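Local atomic coordinates of universal stress protein MJ0577 (Methanocaldococcus jannaschii, PDB entry 1MJH), a protein that binds ATP together with a manganese ion as a homodimer of the universal stress protein A family. Residues K23-F28 with V95-K100. Numbering follows the deposited sequence.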
loop_
_atom_site.group_PDB
_atom_site.type_symbol
_atom_site.label_atom_id
_atom_site.label_comp_id
_atom_site.label_asym_id
_atom_site.label_seq_id
_atom_site.Cartn_x
_atom_site.Cartn_y
_atom_site.Cartn_z
ATOM N N LYS B 23 -0.290 8.504 -11.089
ATOM C CA LYS B 23 0.512 9.587 -10.584
ATOM C C LYS B 23 1.606 9.077 -9.621
ATOM O O LYS B 23 2.709 9.626 -9.623
ATOM C CB LYS B 23 -0.313 10.649 -9.852
ATOM C CG LYS B 23 -1.465 11.187 -10.732
ATOM C CD LYS B 23 -2.252 12.223 -9.918
ATOM C CE LYS B 23 -3.087 13.153 -10.758
ATOM N NZ LYS B 23 -2.402 13.929 -11.832
ATOM N N HIS B 24 1.223 8.103 -8.799
ATOM C CA HIS B 24 2.170 7.535 -7.819
ATOM C C HIS B 24 3.184 6.659 -8.518
ATOM O O HIS B 24 4.371 6.734 -8.165
ATOM C CB HIS B 24 1.419 6.724 -6.731
ATOM C CG HIS B 24 0.586 7.675 -5.907
ATOM N ND1 HIS B 24 1.020 8.050 -4.641
ATOM C CD2 HIS B 24 -0.607 8.270 -6.153
ATOM C CE1 HIS B 24 0.111 8.897 -4.160
ATOM N NE2 HIS B 24 -0.902 9.085 -5.045
ATOM N N VAL B 25 2.801 5.910 -9.552
ATOM C CA VAL B 25 3.829 5.183 -10.317
ATOM C C VAL B 25 4.890 6.142 -10.850
ATOM O O VAL B 25 6.103 5.869 -10.805
ATOM C CB VAL B 25 3.187 4.422 -11.490
ATOM C CG1 VAL B 25 4.248 3.684 -12.339
ATOM C CG2 VAL B 25 2.185 3.392 -10.924
ATOM N N LYS B 26 4.434 7.252 -11.410
ATOM C CA LYS B 26 5.371 8.274 -11.925
ATOM C C LYS B 26 6.247 8.826 -10.839
ATOM O O LYS B 26 7.466 9.068 -11.034
ATOM C CB LYS B 26 4.582 9.388 -12.670
ATOM C CG LYS B 26 3.911 8.798 -13.933
ATOM C CD LYS B 26 2.956 9.797 -14.601
ATOM C CE LYS B 26 3.605 11.105 -15.010
ATOM N NZ LYS B 26 2.598 12.072 -15.586
ATOM N N ALA B 27 5.726 9.003 -9.602
ATOM C CA ALA B 27 6.543 9.501 -8.514
ATOM C C ALA B 27 7.642 8.587 -8.055
ATOM O O ALA B 27 8.600 9.023 -7.385
ATOM C CB ALA B 27 5.621 9.946 -7.353
ATOM N N PHE B 28 7.529 7.281 -8.357
ATOM C CA PHE B 28 8.583 6.338 -7.981
ATOM C C PHE B 28 9.800 6.471 -8.906
ATOM O O PHE B 28 10.763 5.782 -8.644
ATOM C CB PHE B 28 8.038 4.916 -7.997
ATOM C CG PHE B 28 7.484 4.454 -6.685
ATOM C CD1 PHE B 28 6.398 5.078 -6.109
ATOM C CD2 PHE B 28 8.067 3.404 -5.977
ATOM C CE1 PHE B 28 5.884 4.670 -4.896
ATOM C CE2 PHE B 28 7.561 3.006 -4.764
ATOM C CZ PHE B 28 6.472 3.637 -4.207
ATOM N N VAL B 95 8.661 9.423 -19.022
ATOM C CA VAL B 95 9.361 9.742 -17.787
ATOM C C VAL B 95 10.602 8.883 -17.578
ATOM O O VAL B 95 11.364 9.174 -16.650
ATOM C CB VAL B 95 8.423 9.779 -16.580
ATOM C CG1 VAL B 95 7.359 10.834 -16.872
ATOM C CG2 VAL B 95 7.765 8.458 -16.293
ATOM N N GLY B 96 10.854 7.928 -18.459
ATOM C CA GLY B 96 12.133 7.216 -18.393
ATOM C C GLY B 96 11.952 5.744 -18.081
ATOM O O GLY B 96 12.935 5.019 -18.058
ATOM N N PHE B 97 10.733 5.272 -17.832
ATOM C CA PHE B 97 10.593 3.850 -17.521
ATOM C C PHE B 97 10.716 2.977 -18.769
ATOM O O PHE B 97 10.236 3.307 -19.848
ATOM C CB PHE B 97 9.221 3.498 -16.917
ATOM C CG PHE B 97 8.936 3.957 -15.520
ATOM C CD1 PHE B 97 9.508 3.354 -14.446
ATOM C CD2 PHE B 97 8.019 4.991 -15.324
ATOM C CE1 PHE B 97 9.226 3.726 -13.126
ATOM C CE2 PHE B 97 7.746 5.395 -14.026
ATOM C CZ PHE B 97 8.329 4.767 -12.956
ATOM N N LYS B 98 11.126 1.718 -18.492
ATOM C CA LYS B 98 10.948 0.657 -19.488
ATOM C C LYS B 98 9.581 0.066 -19.174
ATOM O O LYS B 98 9.319 -0.176 -17.985
ATOM C CB LYS B 98 12.005 -0.443 -19.364
ATOM C CG LYS B 98 11.909 -1.580 -20.365
ATOM C CD LYS B 98 12.940 -2.639 -19.929
ATOM C CE LYS B 98 13.022 -3.808 -20.892
ATOM N NZ LYS B 98 14.077 -4.775 -20.458
ATOM N N VAL B 99 8.736 -0.194 -20.153
ATOM C CA VAL B 99 7.400 -0.694 -19.874
ATOM C C VAL B 99 7.088 -1.986 -20.610
ATOM O O VAL B 99 7.211 -2.066 -21.848
ATOM C CB VAL B 99 6.331 0.356 -20.320
ATOM C CG1 VAL B 99 4.926 -0.209 -20.062
ATOM C CG2 VAL B 99 6.567 1.731 -19.727
ATOM N N LYS B 100 6.654 -2.978 -19.833
ATOM C CA LYS B 100 6.185 -4.222 -20.404
ATOM C C LYS B 100 4.665 -4.236 -20.269
ATOM O O LYS B 100 4.134 -4.417 -19.159
ATOM C CB LYS B 100 6.722 -5.445 -19.670
ATOM C CG LYS B 100 6.217 -6.762 -20.267
ATOM C CD LYS B 100 6.874 -7.997 -19.647
ATOM C CE LYS B 100 6.300 -9.277 -20.233
ATOM N NZ LYS B 100 6.919 -10.508 -19.630
#
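Lys-26, in the last turn of a helix, comes closest by backbone to Val-95, their CA atoms 7.2 Å apart, and no hydrogen bond joins 23-28 to 95-100. The second segment turns sharply: Gly-96, at positive phi (116°), closes the preceding helix in a Schellman motif, and the chain then enters a strand. Glycine, with no CB, takes these backbone angles without crowding the carbonyl O of Val-95.

The reversal leaves Val-95 and Phe-97 both directed at helix 16-27. Phe-97 meets it edge-on: CZ lies 3.3 Å from the backbone O of Val-25, near the ring plane, so the weakly positive rim of the ring faces the carbonyl. That oxygen also accepts a backbone hydrogen bond from Phe-28 N. Chi1 of -71° sets CG of Phe-97 anti to its own carbonyl carbon and sends the ring across the gap. A compact branched residue fits beside it, as Val-25 CG1 packs 4.2 Å from Phe-97 CE2. Lys-26 crosses Val-95 at about a right angle, its CE 4.2 Å from CG1; the aliphatic part of the lysine covers part of the valine while NZ reaches a salt bridge with Glu-91.

Bound ATP lies about 9 Å from the Val-25 side chain, while on another side of helix 16-27 His-24 hydrogen-bonds Tyr-5 of the second subunit. Val-25 and Phe-97 both rest on Leu-92 of helix 66-95 and Val-36 of strand 35-43, apolar packing that joins helix 16-27 to the connection leading from helix 66-95 into strand 98-106, outermost in this chain's parallel sheet.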